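Local structure of protein, Family 18 Chitinase (Crocus vernus, 3SIM) at residues Gln95-Ser98 / Val99-Val103. The protein probably hydrolyses the beta-1,4 glycosidic links of chitin, as a plant family 18 chitinase built on a TIM barrel. Sequence-based numbering, arbitrary orientation.
Sequences QAAS and VDSWV
S98 and S101 meet through their hydroxyls in a local N-cap contact, where the loop after strand 90-91 turns into helix 99-116 on the outer surface of the TIM barrel. S98 holds the N-cap position. Its OG lies 2.7 Å from OG of S101 in a hydrogen bond that either hydroxyl could donate. Both serines place OG between their own backbone N and carbonyl carbon (chi1 61° at S98, with S101 turned the same way), which brings the two oxygens together. N49, from a preceding loop, hydrogen-bonds to S101 OG through its ND2 and accepts a hydrogen bond from A97 N on its OD1, tying cap and loop to the same amide. The cap carbonyl is used too: W102 N donates to S98 O at 3.1 Å in a nearly straight bond (167°), the first i to i+4 link of the helix. One turn in, the W102 side chain swings back under the loop, CG lying anti to the backbone N (chi1 -166°). A96 CB rests 3.9 Å from W102 CB and meets the indole obliquely; Q95 O lies 3.6 Å from W102 CD1. W102 NE1 is hydrogen-bonded to OD2 of D38, while C140 of helix 134-150 touches both A96 and W102. Were W102 replaced, an alanine here would probably leave D38 OD2 without its NE1 partner and open a gap beside A96. D100 leads away from the loop and forms a salt bridge through OD1 with R143 of that same neighbouring helix. The chemistry thus divides by depth: hydroxyls and the N49 amide fix the helix start near the surface, whereas the buried indole packs against A96 of the incoming loop and reaches D38 through its N-H.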
ATOM      1  N   GLN A  95     -15.841   2.831  -8.800  1.00 13.42           N
ATOM      2  CA  GLN A  95     -17.144   2.684  -9.396  1.00 14.13           C
ATOM      3  C   GLN A  95     -17.621   1.241  -9.454  1.00 14.18           C
ATOM      4  O   GLN A  95     -16.948   0.429 -10.015  1.00 11.46           O
ATOM      5  CB  GLN A  95     -17.143   3.232 -10.827  1.00 15.77           C
ATOM      6  CG  GLN A  95     -16.428   4.518 -11.065  1.00 19.83           C
ATOM      7  CD  GLN A  95     -16.618   5.029 -12.455  1.00 24.20           C
ATOM      8  OE1 GLN A  95     -17.700   5.047 -12.953  1.00 26.46           O
ATOM      9  NE2 GLN A  95     -15.562   5.437 -13.074  1.00 24.47           N
ATOM     10  N   ALA A  96     -18.782   0.966  -8.866  1.00 13.75           N
ATOM     11  CA  ALA A  96     -19.441  -0.330  -8.970  1.00 15.58           C
ATOM     12  C   ALA A  96     -20.854  -0.268  -9.584  1.00 16.78           C
ATOM     13  O   ALA A  96     -21.674   0.510  -9.175  1.00 15.92           O
ATOM     14  CB  ALA A  96     -19.491  -1.008  -7.671  1.00 15.06           C
ATOM     15  N   ALA A  97     -21.092  -1.074 -10.605  1.00 17.19           N
ATOM     16  CA  ALA A  97     -22.412  -1.216 -11.202  1.00 17.38           C
ATOM     17  C   ALA A  97     -23.448  -1.887 -10.273  1.00 17.78           C
ATOM     18  O   ALA A  97     -24.564  -1.486 -10.219  1.00 16.14           O
ATOM     19  CB  ALA A  97     -22.345  -1.862 -12.517  1.00 17.43           C
ATOM     20  N   SER A  98     -22.994  -2.899  -9.556  1.00 17.23           N
ATOM     21  CA  SER A  98     -23.637  -3.468  -8.398  1.00 17.86           C
ATOM     22  C   SER A  98     -22.560  -4.084  -7.526  1.00 17.06           C
ATOM     23  O   SER A  98     -21.557  -4.419  -8.019  1.00 15.84           O
ATOM     24  CB  SER A  98     -24.639  -4.560  -8.766  1.00 19.08           C
ATOM     25  OG  SER A  98     -24.055  -5.629  -9.416  1.00 18.67           O
ATOM     26  N   VAL A  99     -22.857  -4.291  -6.264  1.00 16.17           N
ATOM     27  CA  VAL A  99     -21.913  -4.927  -5.388  1.00 15.71           C
ATOM     28  C   VAL A  99     -21.586  -6.359  -5.846  1.00 17.16           C
ATOM     29  O   VAL A  99     -20.448  -6.730  -5.871  1.00 15.95           O
ATOM     30  CB  VAL A  99     -22.380  -4.919  -3.945  1.00 16.71           C
ATOM     31  CG1 VAL A  99     -21.541  -5.760  -3.129  1.00 13.55           C
ATOM     32  CG2 VAL A  99     -22.424  -3.509  -3.390  1.00 16.08           C
ATOM     33  N   ASP A 100     -22.619  -7.116  -6.183  1.00 17.64           N
ATOM     34  CA  ASP A 100     -22.494  -8.509  -6.526  1.00 17.35           C
ATOM     35  C   ASP A 100     -21.663  -8.637  -7.779  1.00 16.64           C
ATOM     36  O   ASP A 100     -20.813  -9.435  -7.830  1.00 16.24           O
ATOM     37  CB  ASP A 100     -23.853  -9.193  -6.756  1.00 19.36           C
ATOM     38  CG  ASP A 100     -24.588  -9.632  -5.462  1.00 22.96           C
ATOM     39  OD1 ASP A 100     -24.052  -9.729  -4.377  1.00 24.26           O
ATOM     40  OD2 ASP A 100     -25.763  -9.892  -5.543  1.00 25.18           O
ATOM     41  N   SER A 101     -21.952  -7.833  -8.795  1.00 16.54           N
ATOM     42  CA  SER A 101     -21.229  -7.879 -10.051  1.00 15.96           C
ATOM     43  C   SER A 101     -19.755  -7.453  -9.969  1.00 15.13           C
ATOM     44  O   SER A 101     -18.945  -8.069 -10.531  1.00 15.20           O
ATOM     45  CB  SER A 101     -21.976  -7.214 -11.207  1.00 16.59           C
ATOM     46  OG  SER A 101     -21.949  -5.860 -11.108  1.00 15.78           O
ATOM     47  N   TRP A 102     -19.467  -6.396  -9.225  1.00 14.03           N
ATOM     48  CA  TRP A 102     -18.101  -5.940  -8.983  1.00 13.51           C
ATOM     49  C   TRP A 102     -17.254  -6.995  -8.258  1.00 12.99           C
ATOM     50  O   TRP A 102     -16.275  -7.372  -8.742  1.00 12.59           O
ATOM     51  CB  TRP A 102     -18.064  -4.614  -8.207  1.00 12.68           C
ATOM     52  CG  TRP A 102     -16.756  -3.966  -8.219  1.00 11.95           C
ATOM     53  CD1 TRP A 102     -16.337  -3.008  -9.067  1.00 10.47           C
ATOM     54  CD2 TRP A 102     -15.670  -4.210  -7.337  1.00 10.28           C
ATOM     55  NE1 TRP A 102     -15.095  -2.634  -8.766  1.00 10.96           N
ATOM     56  CE2 TRP A 102     -14.645  -3.374  -7.728  1.00 11.34           C
ATOM     57  CE3 TRP A 102     -15.455  -5.063  -6.259  1.00 12.85           C
ATOM     58  CZ2 TRP A 102     -13.431  -3.376  -7.112  1.00  9.19           C
ATOM     59  CZ3 TRP A 102     -14.219  -5.049  -5.646  1.00 12.88           C
ATOM     60  CH2 TRP A 102     -13.242  -4.205  -6.077  1.00 12.22           C
ATOM     61  N   VAL A 103     -17.774  -7.544  -7.178  1.00 13.31           N
ATOM     62  CA  VAL A 103     -17.115  -8.563  -6.404  1.00 13.43           C
ATOM     63  C   VAL A 103     -16.816  -9.832  -7.253  1.00 14.62           C
ATOM     64  O   VAL A 103     -15.735 -10.293  -7.271  1.00 13.43           O
ATOM     65  CB  VAL A 103     -17.925  -8.940  -5.158  1.00 13.13           C
ATOM     66  CG1 VAL A 103     -17.368 -10.151  -4.521  1.00 13.51           C
ATOM     67  CG2 VAL A 103     -17.968  -7.807  -4.182  1.00 12.63           C
TER